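Local coordinates for rhamnose ABC transporter, periplasmic rhamnose-binding protein (PDB 4KVF) that probably binds a carbohydrate, with rhamnose the expected ligand, and is expected to hand it to an ABC transporter, at residues P32-K37 with S297-G302; M155-A160 with P192-L197. One frame throughout, in Å; residues are numbered along the deposited sequence.

Contact 1 of 2, residues P32-K37 with S297-G302; sequences PNAPLK and SGQITG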
ATOM      1  N   PRO A  32     -27.580  -4.344   6.590  1.00 54.84           N
ATOM      2  CA  PRO A  32     -26.562  -3.802   7.499  1.00 54.23           C
ATOM      3  C   PRO A  32     -26.730  -4.332   8.915  1.00 51.31           C
ATOM      4  O   PRO A  32     -25.770  -4.361   9.685  1.00 62.15           O
ATOM      5  CB  PRO A  32     -26.824  -2.291   7.464  1.00 57.07           C
ATOM      6  CG  PRO A  32     -27.546  -2.053   6.179  1.00 61.07           C
ATOM      7  CD  PRO A  32     -28.384  -3.281   5.962  1.00 61.89           C
ATOM      8  N   ASN A  33     -27.941  -4.767   9.241  1.00 53.27           N
ATOM      9  CA  ASN A  33     -28.232  -5.280  10.571  1.00 59.34           C
ATOM     10  C   ASN A  33     -28.028  -6.792  10.715  1.00 55.33           C
ATOM     11  O   ASN A  33     -28.280  -7.357  11.778  1.00 62.62           O
ATOM     12  CB  ASN A  33     -29.637  -4.859  10.995  1.00 69.50           C
ATOM     13  CG  ASN A  33     -29.787  -3.354  11.055  1.00 78.81           C
ATOM     14  OD1 ASN A  33     -28.991  -2.665  11.698  1.00 83.99           O
ATOM     15  ND2 ASN A  33     -30.791  -2.830  10.363  1.00 82.35           N
ATOM     16  N   ALA A  34     -27.563  -7.441   9.653  1.00 53.97           N
ATOM     17  CA  ALA A  34     -27.251  -8.862   9.731  1.00 47.08           C
ATOM     18  C   ALA A  34     -26.030  -9.052  10.620  1.00 49.28           C
ATOM     19  O   ALA A  34     -25.044  -8.321  10.493  1.00 49.97           O
ATOM     20  CB  ALA A  34     -26.987  -9.432   8.344  1.00 44.63           C
ATOM     21  N   PRO A  35     -26.081 -10.042  11.524  1.00 46.21           N
ATOM     22  CA  PRO A  35     -24.923 -10.286  12.392  1.00 48.65           C
ATOM     23  C   PRO A  35     -23.754 -10.934  11.658  1.00 47.59           C
ATOM     24  O   PRO A  35     -23.968 -11.797  10.802  1.00 44.09           O
ATOM     25  CB  PRO A  35     -25.478 -11.238  13.458  1.00 50.54           C
ATOM     26  CG  PRO A  35     -26.625 -11.931  12.785  1.00 57.66           C
ATOM     27  CD  PRO A  35     -27.221 -10.920  11.844  1.00 52.45           C
ATOM     28  N   LEU A  36     -22.530 -10.521  11.982  1.00 44.96           N
ATOM     29  CA  LEU A  36     -21.351 -11.179  11.446  1.00 43.18           C
ATOM     30  C   LEU A  36     -21.362 -12.619  11.947  1.00 43.29           C
ATOM     31  O   LEU A  36     -21.526 -12.866  13.145  1.00 53.70           O
ATOM     32  CB  LEU A  36     -20.072 -10.455  11.893  1.00 48.77           C
ATOM     33  CG  LEU A  36     -19.034 -10.014  10.853  1.00 50.60           C
ATOM     34  CD1 LEU A  36     -19.679  -9.441   9.607  1.00 47.69           C
ATOM     35  CD2 LEU A  36     -18.114  -8.968  11.468  1.00 49.75           C
ATOM     36  N   LYS A  37     -21.231 -13.564  11.020  1.00 38.85           N
ATOM     37  CA  LYS A  37     -21.228 -14.991  11.347  1.00 45.67           C
ATOM     38  C   LYS A  37     -19.930 -15.408  12.034  1.00 40.80           C
ATOM     39  O   LYS A  37     -18.849 -14.938  11.669  1.00 42.91           O
ATOM     40  CB  LYS A  37     -21.390 -15.835  10.077  1.00 45.54           C
ATOM     41  CG  LYS A  37     -22.721 -15.704   9.353  1.00 51.02           C
ATOM     42  CD  LYS A  37     -22.658 -16.470   8.026  1.00 59.66           C
ATOM     43  CE  LYS A  37     -23.874 -16.235   7.134  1.00 68.38           C
ATOM     44  NZ  LYS A  37     -23.726 -16.919   5.811  1.00 67.44           N
ATOM     45  N   SER A 297     -21.597 -12.692   5.514  1.00 30.10           N
ATOM     46  CA  SER A 297     -22.704 -12.576   6.464  1.00 28.49           C
ATOM     47  C   SER A 297     -23.902 -11.823   5.892  1.00 34.72           C
ATOM     48  O   SER A 297     -24.936 -11.682   6.551  1.00 37.80           O
ATOM     49  CB  SER A 297     -22.216 -11.897   7.749  1.00 28.73           C
ATOM     50  OG  SER A 297     -21.031 -12.535   8.216  1.00 32.09           O
ATOM     51  N   GLY A 298     -23.771 -11.338   4.666  1.00 34.86           N
ATOM     52  CA  GLY A 298     -24.860 -10.628   4.021  1.00 31.38           C
ATOM     53  C   GLY A 298     -25.011  -9.159   4.381  1.00 32.07           C
ATOM     54  O   GLY A 298     -26.010  -8.538   4.019  1.00 34.07           O
ATOM     55  N   GLN A 299     -24.036  -8.587   5.086  1.00 30.76           N
ATOM     56  CA  GLN A 299     -24.118  -7.173   5.465  1.00 32.54           C
ATOM     57  C   GLN A 299     -23.885  -6.218   4.289  1.00 32.45           C
ATOM     58  O   GLN A 299     -24.446  -5.114   4.243  1.00 31.84           O
ATOM     59  CB  GLN A 299     -23.109  -6.849   6.565  1.00 34.97           C
ATOM     60  CG  GLN A 299     -23.369  -7.517   7.888  1.00 40.14           C
ATOM     61  CD  GLN A 299     -22.334  -7.132   8.924  1.00 41.48           C
ATOM     62  OE1 GLN A 299     -21.259  -6.631   8.585  1.00 41.94           O
ATOM     63  NE2 GLN A 299     -22.654  -7.353  10.196  1.00 38.69           N
ATOM     64  N   ILE A 300     -23.024  -6.634   3.372  1.00 27.95           N
ATOM     65  CA  ILE A 300     -22.712  -5.872   2.172  1.00 25.29           C
ATOM     66  C   ILE A 300     -22.692  -6.813   0.971  1.00 31.77           C
ATOM     67  O   ILE A 300     -22.670  -8.036   1.142  1.00 31.89           O
ATOM     68  CB  ILE A 300     -21.350  -5.135   2.267  1.00 25.64           C
ATOM     69  CG1 ILE A 300     -20.187  -6.109   2.436  1.00 26.27           C
ATOM     70  CG2 ILE A 300     -21.375  -4.063   3.379  1.00 26.23           C
ATOM     71  CD1 ILE A 300     -18.817  -5.429   2.341  1.00 26.35           C
ATOM     72  N   THR A 301     -22.698  -6.242  -0.235  1.00 29.97           N
ATOM     73  CA  THR A 301     -22.589  -7.027  -1.473  1.00 34.70           C
ATOM     74  C   THR A 301     -21.405  -6.562  -2.326  1.00 35.94           C
ATOM     75  O   THR A 301     -20.997  -7.236  -3.284  1.00 34.89           O
ATOM     76  CB  THR A 301     -23.884  -6.955  -2.328  1.00 33.07           C
ATOM     77  OG1 THR A 301     -24.090  -5.614  -2.779  1.00 37.21           O
ATOM     78  CG2 THR A 301     -25.112  -7.413  -1.527  1.00 32.02           C
ATOM     79  N   GLY A 302     -20.855  -5.408  -1.976  1.00 32.60           N
ATOM     80  CA  GLY A 302     -19.794  -4.812  -2.759  1.00 32.33           C
ATOM     81  C   GLY A 302     -20.293  -3.694  -3.657  1.00 34.78           C
ATOM     82  O   GLY A 302     -19.542  -3.179  -4.490  1.00 33.85           O
TER
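Between Pro-32 and Leu-36 the backbone runs opposite in direction to Ser-297 through Gln-299, the CA atoms of Leu-36 and Ser-297 lying 5.3 Å apart. Two nearly straight hydrogen bonds join the two loops. In the first, Gln-299 NE2 donates to Ala-34 O over 2.6 Å, with an N-H...O angle of 168°. The carbonyl oxygen lies in the plane of the Gln-299 amide, and the long, extended glutamine chain suits a task that requires an amide N-H to reach across to the other loop. Its other branch, OE1, meets Leu-36 CD1 at 3.4 Å, the two side chains crossing at about a right angle. The small Ala-34 lets the loops come close, its CB resting 3.5 Å from Ser-297 O.

Gly-298 is the first residue to leave helical geometry at the end of helix 281-296, with a Schellman motif; its positive phi of 82° is a conformation that glycine adopts without strain from a side chain. This end of the helix packs against the segment leading into strand 41-45. Ser-297 OG, placed anti to its own carbonyl carbon (chi1 -50°), receives the backbone N-H of Lys-37 at 3.0 Å and also bonds to Ala-293 O one turn back, so a single hydroxyl joins helix and loop. The aliphatic chain of Lys-37 runs past the serine, CE coming within 3.9 Å of Ser-297 CA, and its NZ bonds to Lys-296 O, a carbonyl at the end of the helix where a positive charge would be favoured.

Contact 2 of 2, residues M155-A160 with P192-L197; sequences MAKELA and PENAKL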
HETATM    1  N   MSE A 155       3.675  16.792   1.993  1.00 30.42           N
HETATM    2  CA  MSE A 155       4.916  16.673   2.764  1.00 28.40           C
HETATM    3  C   MSE A 155       6.038  17.511   2.151  1.00 30.98           C
HETATM    4  O   MSE A 155       6.771  18.196   2.868  1.00 33.56           O
HETATM    5  CB  MSE A 155       5.336  15.202   2.904  1.00 27.43           C
HETATM    6  CG  MSE A 155       4.362  14.382   3.761  1.00 30.50           C
HETATM    7 SE   MSE A 155       4.950  12.551   4.083  0.68 34.12          SE
HETATM    8  CE  MSE A 155       5.114  11.962   2.228  1.00 26.84           C
ATOM      9  N   ALA A 156       6.173  17.461   0.827  1.00 29.12           N
ATOM     10  CA  ALA A 156       7.198  18.264   0.156  1.00 29.83           C
ATOM     11  C   ALA A 156       7.022  19.758   0.437  1.00 35.80           C
ATOM     12  O   ALA A 156       7.987  20.467   0.704  1.00 37.23           O
ATOM     13  CB  ALA A 156       7.196  18.004  -1.339  1.00 30.91           C
ATOM     14  N   LYS A 157       5.774  20.219   0.402  1.00 32.48           N
ATOM     15  CA  LYS A 157       5.470  21.630   0.618  1.00 30.95           C
ATOM     16  C   LYS A 157       5.841  22.085   2.029  1.00 40.31           C
ATOM     17  O   LYS A 157       6.427  23.147   2.207  1.00 44.71           O
ATOM     18  CB  LYS A 157       3.992  21.916   0.344  1.00 38.74           C
ATOM     19  CG  LYS A 157       3.628  23.399   0.337  1.00 44.47           C
ATOM     20  CD  LYS A 157       2.199  23.567  -0.156  1.00 45.87           C
ATOM     21  CE  LYS A 157       1.760  25.012  -0.241  1.00 58.28           C
ATOM     22  NZ  LYS A 157       0.346  25.054  -0.714  1.00 63.34           N
ATOM     23  N   GLU A 158       5.494  21.270   3.022  1.00 44.03           N
ATOM     24  CA  GLU A 158       5.848  21.559   4.410  1.00 41.47           C
ATOM     25  C   GLU A 158       7.366  21.637   4.576  1.00 43.47           C
ATOM     26  O   GLU A 158       7.893  22.604   5.127  1.00 46.29           O
ATOM     27  CB  GLU A 158       5.270  20.486   5.340  1.00 44.89           C
ATOM     28  CG  GLU A 158       3.751  20.414   5.358  1.00 54.70           C
ATOM     29  CD  GLU A 158       3.228  19.154   6.033  1.00 67.03           C
ATOM     30  OE1 GLU A 158       2.044  19.143   6.441  1.00 64.36           O
ATOM     31  OE2 GLU A 158       3.996  18.171   6.144  1.00 75.15           O
ATOM     32  N   LEU A 159       8.065  20.618   4.086  1.00 38.25           N
ATOM     33  CA  LEU A 159       9.517  20.535   4.240  1.00 40.73           C
ATOM     34  C   LEU A 159      10.234  21.677   3.518  1.00 41.09           C
ATOM     35  O   LEU A 159      11.303  22.124   3.945  1.00 46.46           O
ATOM     36  CB  LEU A 159      10.024  19.165   3.756  1.00 39.09           C
ATOM     37  CG  LEU A 159       9.561  17.970   4.604  1.00 34.17           C
ATOM     38  CD1 LEU A 159       9.738  16.655   3.847  1.00 36.63           C
ATOM     39  CD2 LEU A 159      10.327  17.942   5.924  1.00 43.45           C
ATOM     40  N   ALA A 160       9.639  22.165   2.433  1.00 38.10           N
ATOM     41  CA  ALA A 160      10.228  23.258   1.658  1.00 37.67           C
ATOM     42  C   ALA A 160       9.837  24.620   2.221  1.00 48.97           C
ATOM     43  O   ALA A 160      10.229  25.656   1.684  1.00 55.71           O
ATOM     44  CB  ALA A 160       9.812  23.167   0.202  1.00 39.96           C
ATOM     45  N   PRO A 192      -3.416  26.320  -7.933  1.00 50.17           N
ATOM     46  CA  PRO A 192      -2.996  27.677  -7.569  1.00 54.68           C
ATOM     47  C   PRO A 192      -2.211  27.744  -6.252  1.00 44.48           C
ATOM     48  O   PRO A 192      -1.199  28.436  -6.203  1.00 48.61           O
ATOM     49  CB  PRO A 192      -4.323  28.433  -7.462  1.00 53.28           C
ATOM     50  CG  PRO A 192      -5.220  27.737  -8.439  1.00 54.80           C
ATOM     51  CD  PRO A 192      -4.818  26.276  -8.390  1.00 44.99           C
ATOM     52  N   GLU A 193      -2.652  27.012  -5.229  1.00 53.11           N
ATOM     53  CA  GLU A 193      -2.014  27.018  -3.907  1.00 54.72           C
ATOM     54  C   GLU A 193      -0.602  26.413  -3.880  1.00 57.87           C
ATOM     55  O   GLU A 193       0.162  26.646  -2.941  1.00 60.76           O
ATOM     56  CB  GLU A 193      -2.902  26.290  -2.893  1.00 60.44           C
ATOM     57  CG  GLU A 193      -2.734  24.780  -2.892  1.00 65.10           C
ATOM     58  CD  GLU A 193      -4.030  24.042  -2.612  1.00 71.80           C
ATOM     59  OE1 GLU A 193      -5.050  24.379  -3.251  1.00 75.97           O
ATOM     60  OE2 GLU A 193      -4.029  23.123  -1.763  1.00 75.45           O
ATOM     61  N   ASN A 194      -0.264  25.630  -4.898  1.00 49.01           N
ATOM     62  CA  ASN A 194       1.070  25.032  -4.991  1.00 43.73           C
ATOM     63  C   ASN A 194       1.918  25.705  -6.066  1.00 45.19           C
ATOM     64  O   ASN A 194       2.913  25.146  -6.532  1.00 47.56           O
ATOM     65  CB  ASN A 194       0.977  23.526  -5.246  1.00 44.47           C
ATOM     66  CG  ASN A 194       0.365  22.777  -4.079  1.00 50.17           C
ATOM     67  OD1 ASN A 194       0.585  23.130  -2.921  1.00 59.02           O
ATOM     68  ND2 ASN A 194      -0.419  21.745  -4.379  1.00 46.90           N
ATOM     69  N   ALA A 195       1.527  26.917  -6.447  1.00 47.69           N
ATOM     70  CA  ALA A 195       2.192  27.636  -7.527  1.00 50.69           C
ATOM     71  C   ALA A 195       3.670  27.950  -7.263  1.00 50.77           C
ATOM     72  O   ALA A 195       4.450  28.078  -8.205  1.00 48.68           O
ATOM     73  CB  ALA A 195       1.432  28.914  -7.866  1.00 56.01           C
ATOM     74  N   LYS A 196       4.053  28.069  -5.992  1.00 47.62           N
ATOM     75  CA  LYS A 196       5.431  28.433  -5.643  1.00 44.96           C
ATOM     76  C   LYS A 196       6.385  27.243  -5.513  1.00 43.68           C
ATOM     77  O   LYS A 196       7.589  27.433  -5.366  1.00 42.58           O
ATOM     78  CB  LYS A 196       5.476  29.282  -4.368  1.00 48.59           C
ATOM     79  CG  LYS A 196       5.024  30.713  -4.563  1.00 55.94           C
ATOM     80  CD  LYS A 196       5.249  31.536  -3.303  1.00 65.42           C
ATOM     81  CE  LYS A 196       4.517  30.931  -2.112  1.00 72.01           C
ATOM     82  NZ  LYS A 196       3.036  30.931  -2.283  1.00 76.47           N
ATOM     83  N   LEU A 197       5.839  26.032  -5.548  1.00 42.52           N
ATOM     84  CA  LEU A 197       6.644  24.812  -5.587  1.00 43.31           C
ATOM     85  C   LEU A 197       6.907  24.468  -7.041  1.00 49.86           C
ATOM     86  O   LEU A 197       5.982  24.462  -7.853  1.00 56.65           O
ATOM     87  CB  LEU A 197       5.904  23.640  -4.941  1.00 42.82           C
ATOM     88  CG  LEU A 197       6.003  23.396  -3.434  1.00 50.21           C
ATOM     89  CD1 LEU A 197       5.503  21.996  -3.092  1.00 43.32           C
ATOM     90  CD2 LEU A 197       7.427  23.585  -2.942  1.00 47.99           C
TER
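Lys-157 reaches from helix 145-159 to Glu-193 and Asn-194, while Leu-197 packs its methyls against the helix backbone and the root of the lysine chain. The close-packed part is apolar and largely buried. Leu-197 CD1 lies 3.7 Å from Lys-157 CA, and its other branch, CD2, meets Ala-160 CB at 4.0 Å. A branched leucine can touch both places at once, and the small alanine lets it approach the end of the helix. Leu-197 closes a type I turn that begins at Asn-194 and also opens strand 197-204, so the contact ties the helix preceding strand 164-170 to the point where the beta-alpha-beta crossover of strand 164-170, helix 176-189 and strand 197-204 re-enters the sheet.

The outer side is polar and rests on a few contacts of the lysine tip, with Glu-193 exposed to solvent. Lys-157 has CG anti to its backbone N (chi1 -171°) and is extended beyond it, long enough for NZ to bond to Glu-193 O at 2.7 Å and Asn-194 OD1 at 2.9 Å. NZ stands above the plane of the Glu-193 carbonyl, whereas it is tilted only 26° from that of the Asn-194 amide. Asn-194 is buried, and its ND2 bonds to Glu-188 O, which fixes the amide's rotation and presents OD1 to the lysine. An alanine in place of Lys-157 would probably leave Glu-193 O and Asn-194 OD1 without their shared ammonium donor. The carboxylate of Glu-193 does not touch that ammonium, its OE2 standing 4.9 Å from NZ; two neutral oxygens therefore grip the lysine charge directly, and the carboxylate is likely to add only a longer-range attraction.

In the fold
The two contacts sit in different lobes of the periplasmic binding protein fold, their centres 44 Å apart and their nearest atoms about 30 Å apart. Contact 1 lies where the chain enters strand 41-45 of the six-stranded parallel sheet, beside the end of helix 281-296. Contact 2 joins helix 145-159 to the start of strand 197-204, at one edge of the four-stranded parallel sheet. Along the chain, contact 2 is nested within the long loop that contact 1 closes. They share no helix or strand; each joins parts of one lobe only, and neither bridges the two. Both are peripheral, whereas proteins of this family generally hold their ligand in the cleft between the lobes.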